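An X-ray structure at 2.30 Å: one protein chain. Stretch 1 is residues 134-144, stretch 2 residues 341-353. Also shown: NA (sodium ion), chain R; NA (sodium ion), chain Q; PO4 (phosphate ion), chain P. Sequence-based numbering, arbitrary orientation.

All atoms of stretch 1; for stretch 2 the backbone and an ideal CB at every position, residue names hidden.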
# COMPACT_ATOMS: atom_id res chain seq x y z
N PHE B 134 24.20 -17.72 14.87
CA PHE B 134 22.84 -17.92 14.39
C PHE B 134 22.65 -17.32 13.00
O PHE B 134 21.89 -17.86 12.19
CB PHE B 134 21.84 -17.32 15.37
CG PHE B 134 21.70 -18.12 16.63
CD1 PHE B 134 21.22 -19.41 16.58
CD2 PHE B 134 22.06 -17.58 17.86
CE1 PHE B 134 21.09 -20.16 17.73
CE2 PHE B 134 21.93 -18.33 19.01
CZ PHE B 134 21.45 -19.62 18.95
N ILE B 135 23.38 -16.24 12.70
CA ILE B 135 23.31 -15.65 11.36
C ILE B 135 23.89 -16.62 10.32
O ILE B 135 23.27 -16.86 9.27
CB ILE B 135 24.01 -14.27 11.36
CG1 ILE B 135 23.22 -13.27 12.23
CG2 ILE B 135 24.20 -13.74 9.93
CD1 ILE B 135 23.97 -11.94 12.52
N VAL B 136 25.06 -17.22 10.61
CA VAL B 136 25.64 -18.18 9.66
C VAL B 136 24.73 -19.39 9.51
O VAL B 136 24.49 -19.89 8.40
CB VAL B 136 27.06 -18.60 10.09
CG1 VAL B 136 27.60 -19.62 9.10
CG2 VAL B 136 27.99 -17.41 10.12
N LEU B 137 24.16 -19.86 10.63
CA LEU B 137 23.20 -20.95 10.55
C LEU B 137 22.04 -20.61 9.62
O LEU B 137 21.60 -21.45 8.83
CB LEU B 137 22.67 -21.29 11.95
CG LEU B 137 21.62 -22.41 11.97
CD1 LEU B 137 22.17 -23.68 11.30
CD2 LEU B 137 21.17 -22.71 13.40
N SER B 138 21.53 -19.38 9.71
CA SER B 138 20.43 -18.99 8.83
C SER B 138 20.90 -18.91 7.39
O SER B 138 20.12 -19.16 6.48
CB SER B 138 19.83 -17.66 9.29
OG SER B 138 20.71 -16.59 8.96
N TRP B 139 22.18 -18.58 7.18
CA TRP B 139 22.70 -18.54 5.82
C TRP B 139 22.72 -19.92 5.19
O TRP B 139 22.71 -20.05 3.96
CB TRP B 139 24.12 -17.98 5.81
CG TRP B 139 24.20 -16.53 6.10
CD1 TRP B 139 23.14 -15.66 6.29
CD2 TRP B 139 25.39 -15.76 6.22
NE1 TRP B 139 23.63 -14.39 6.53
CE2 TRP B 139 25.00 -14.42 6.49
CE3 TRP B 139 26.75 -16.06 6.14
CZ2 TRP B 139 25.93 -13.40 6.67
CZ3 TRP B 139 27.67 -15.04 6.31
CH2 TRP B 139 27.25 -13.73 6.58
N VAL B 140 22.81 -20.96 6.03
CA VAL B 140 22.77 -22.33 5.54
C VAL B 140 21.33 -22.84 5.44
O VAL B 140 20.96 -23.52 4.48
CB VAL B 140 23.63 -23.24 6.45
CG1 VAL B 140 23.31 -24.68 6.18
CG2 VAL B 140 25.12 -22.98 6.24
N VAL B 141 20.49 -22.51 6.42
CA VAL B 141 19.12 -23.03 6.47
C VAL B 141 18.19 -22.35 5.45
O VAL B 141 17.30 -22.99 4.87
CB VAL B 141 18.58 -22.88 7.92
CG1 VAL B 141 17.11 -23.20 8.00
CG2 VAL B 141 19.36 -23.79 8.85
N SER B 142 18.36 -21.03 5.23
CA SER B 142 17.42 -20.27 4.40
C SER B 142 17.29 -20.81 2.99
O SER B 142 16.14 -21.01 2.54
CB SER B 142 17.81 -18.78 4.36
OG SER B 142 17.79 -18.23 5.66
N PRO B 143 18.37 -21.02 2.23
CA PRO B 143 18.20 -21.54 0.86
C PRO B 143 17.59 -22.93 0.82
O PRO B 143 16.85 -23.26 -0.12
CB PRO B 143 19.63 -21.56 0.30
CG PRO B 143 20.40 -20.62 1.22
CD PRO B 143 19.79 -20.81 2.55
N VAL B 144 17.88 -23.75 1.83
CA VAL B 144 17.28 -25.07 1.91
C VAL B 144 15.80 -24.96 2.17
O VAL B 144 14.99 -25.68 1.56
CB VAL B 144 17.98 -25.91 3.00
CG1 VAL B 144 17.19 -27.20 3.26
CG2 VAL B 144 19.41 -26.20 2.60
N UNK B 341 14.40 -10.98 12.36
CA UNK B 341 15.57 -10.12 12.42
C UNK B 341 16.83 -10.71 11.82
O UNK B 341 17.92 -10.20 12.10
CB UNK B 341 15.85 -9.75 13.88
N UNK B 342 16.71 -11.76 11.01
CA UNK B 342 17.87 -12.45 10.44
C UNK B 342 18.27 -11.80 9.12
O UNK B 342 17.46 -11.77 8.20
CB UNK B 342 17.57 -13.94 10.23
N UNK B 343 19.51 -11.32 8.98
CA UNK B 343 19.99 -10.87 7.67
C UNK B 343 20.37 -12.09 6.83
O UNK B 343 21.32 -12.82 7.15
CB UNK B 343 21.18 -9.92 7.82
N UNK B 344 19.67 -12.26 5.72
CA UNK B 344 19.65 -13.45 4.88
C UNK B 344 20.09 -13.02 3.48
O UNK B 344 20.01 -11.85 3.12
CB UNK B 344 18.27 -14.10 4.86
N UNK B 345 20.58 -13.98 2.70
CA UNK B 345 20.87 -13.72 1.30
C UNK B 345 19.66 -14.09 0.46
O UNK B 345 19.24 -15.26 0.45
CB UNK B 345 22.11 -14.49 0.84
N UNK B 346 19.09 -13.11 -0.25
CA UNK B 346 17.95 -13.39 -1.12
C UNK B 346 18.41 -14.06 -2.41
O UNK B 346 17.65 -14.83 -3.00
CB UNK B 346 17.19 -12.10 -1.44
N UNK B 347 19.63 -13.75 -2.87
CA UNK B 347 20.22 -14.45 -4.00
C UNK B 347 20.25 -15.97 -3.79
O UNK B 347 19.76 -16.75 -4.63
CB UNK B 347 21.64 -13.93 -4.25
N UNK B 348 20.81 -16.41 -2.64
CA UNK B 348 20.93 -17.84 -2.37
C UNK B 348 19.57 -18.47 -2.14
O UNK B 348 19.36 -19.64 -2.51
CB UNK B 348 21.83 -18.08 -1.16
N UNK B 349 18.63 -17.72 -1.57
CA UNK B 349 17.28 -18.25 -1.40
C UNK B 349 16.61 -18.45 -2.75
O UNK B 349 15.90 -19.43 -2.96
CB UNK B 349 16.44 -17.32 -0.53
N UNK B 350 16.82 -17.52 -3.69
CA UNK B 350 16.20 -17.70 -5.00
C UNK B 350 16.78 -18.94 -5.66
O UNK B 350 16.05 -19.76 -6.24
CB UNK B 350 16.41 -16.47 -5.88
N UNK B 351 18.11 -19.07 -5.62
CA UNK B 351 18.78 -20.25 -6.17
C UNK B 351 18.19 -21.52 -5.55
O UNK B 351 17.88 -22.49 -6.25
CB UNK B 351 20.29 -20.18 -5.92
N UNK B 352 18.03 -21.53 -4.23
CA UNK B 352 17.41 -22.67 -3.58
C UNK B 352 16.02 -22.96 -4.11
O UNK B 352 15.67 -24.11 -4.39
CB UNK B 352 17.35 -22.44 -2.07
N UNK B 353 15.19 -21.92 -4.23
CA UNK B 353 13.82 -22.13 -4.68
C UNK B 353 13.79 -22.71 -6.10
O UNK B 353 13.00 -23.61 -6.40
CB UNK B 353 13.04 -20.82 -4.63
NA NA R . 19.56 -9.73 3.60
NA NA Q . 22.61 -10.63 -5.34
P PO4 P . 21.52 -10.60 -0.87
O1 PO4 P . 21.62 -11.85 -1.74
O2 PO4 P . 22.33 -10.72 0.40
O3 PO4 P . 20.05 -10.41 -0.50
O4 PO4 P . 22.07 -9.39 -1.61

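Position 341 has phi/psi of 80/17 and lies beyond the reach of stretch 1. Positive phi by itself favours glycine. Gly341 closes the preceding helix in a Schellman motif.

Position 342 is extended. Its CA-to-CB bond runs sideways, and the ideal CB is 4.3 Å from Ser138 OG. A medium or large apolar side chain could lie along the helix here, and a small polar one would also be tolerated. Leu342 turns its end nearer, and its CD1 comes 4.1 Å from Ser138 CB.

At 343 the CB again points sideways, 5.3 Å from both Ile135 CG2 and Trp139 NE1. That leaves room for a compact apolar group beside Ile135. The phi of -79° is compatible with proline, but valine or another apolar residue would also fit. Pro343 packs its ring through CD at 4.0 Å from Ile135 CG1. Trp139 NE1 donates a hydrogen bond to Pro343 O at 2.9 Å.

Position 344 is extended, with its ideal CB 4.2 Å from Ser142 OG. A serine or threonine could be imagined, but both nearby hydroxyls already donate to their own helix: Ser138 OG to Ile135 O and Ser142 OG to Ser138 O, each at 2.6 Å. An apolar chain is therefore also plausible. Ile344 CD1 reaches in to 3.0 Å from Ser138 OG and 4.0 Å from Trp139 CD1. Ile344 O binds the sodium ion of chain R at 2.2 Å.

Position 345 directly precedes a helix and has no part of stretch 1 near its CB. Serine or threonine could both cap the helix and donate to the phosphate. Ser345 OG accepts from the backbone N of 348 at 3.2 Å and donates to phosphate O1 at 2.8 Å.

Positions 346 and 347 are out of reach of stretch 1 but close to the phosphate, so small hydroxyl residues suit both. Thr346 OG1 donates to phosphate O3 at 2.8 Å. Thr347 OG1 donates to phosphate O1 at 2.5 Å. The sodium ion of chain Q is coordinated by Thr347 OG1 at 2.4 Å.

At 348 the CB points toward stretch 1, 3.8 Å from Pro143 CG. Many side chains could start here if they then turn aside. His348 does so: its end leads away. The O of water 1 is 2.5 Å from His348 ND1 and 3.0 Å from Trp139 O, to which it donates.

Position 349 points sideways near Ser142 and Pro143, where a small or branched apolar group fits. Val349 places CG2 3.7 Å from Ser142 CB.

Position 350 points away and 351 sideways, without contact. Stretch 1 sets little limit on either; they are Val350 and Val351.

At 352 the ideal CB would lie 2.2 Å from Pro143 O, a clash, so glycine is indicated. Gly352 CA makes a CA-H...O contact with Pro143 O at 3.6 Å.

Position 353 points sideways and makes no contact, so stretch 1 puts little restriction on it. It is Ala353.

Stretch 2, residues 341-353: GLPISTTHVVVGA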
# COMPACT_ATOMS: atom_id res chain seq x y z
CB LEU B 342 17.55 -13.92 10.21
CG LEU B 342 17.21 -14.69 11.49
CD1 LEU B 342 16.62 -16.06 11.21
CD2 LEU B 342 18.47 -14.77 12.35
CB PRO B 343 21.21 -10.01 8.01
CG PRO B 343 21.36 -10.08 9.49
CD PRO B 343 20.56 -11.22 10.00
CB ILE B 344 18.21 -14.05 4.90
CG1 ILE B 344 17.99 -14.78 6.20
CG2 ILE B 344 17.85 -14.93 3.75
CD1 ILE B 344 19.16 -15.42 6.63
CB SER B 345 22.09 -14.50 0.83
OG SER B 345 22.22 -14.35 -0.58
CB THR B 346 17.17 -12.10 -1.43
OG1 THR B 346 17.98 -11.21 -2.20
CG2 THR B 346 16.77 -11.40 -0.13
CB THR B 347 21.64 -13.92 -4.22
OG1 THR B 347 21.62 -12.48 -4.16
CG2 THR B 347 22.20 -14.40 -5.54
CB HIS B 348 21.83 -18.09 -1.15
CG HIS B 348 23.19 -17.50 -1.30
ND1 HIS B 348 24.04 -17.30 -0.24
CD2 HIS B 348 23.83 -17.01 -2.39
CE1 HIS B 348 25.15 -16.74 -0.67
NE2 HIS B 348 25.05 -16.55 -1.97
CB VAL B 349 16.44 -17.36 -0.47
CG1 VAL B 349 14.98 -17.79 -0.51
CG2 VAL B 349 16.98 -17.43 0.97
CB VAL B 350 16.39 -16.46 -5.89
CG1 VAL B 350 15.77 -16.72 -7.24
CG2 VAL B 350 15.71 -15.27 -5.32
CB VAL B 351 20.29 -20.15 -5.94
CG1 VAL B 351 20.95 -21.53 -6.07
CG2 VAL B 351 20.90 -19.15 -6.90
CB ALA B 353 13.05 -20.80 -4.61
O HOH W 1 23.32 -17.80 2.11
O HOH W 2 21.53 -11.05 -7.42
O HOH W 3 20.16 -8.27 5.23
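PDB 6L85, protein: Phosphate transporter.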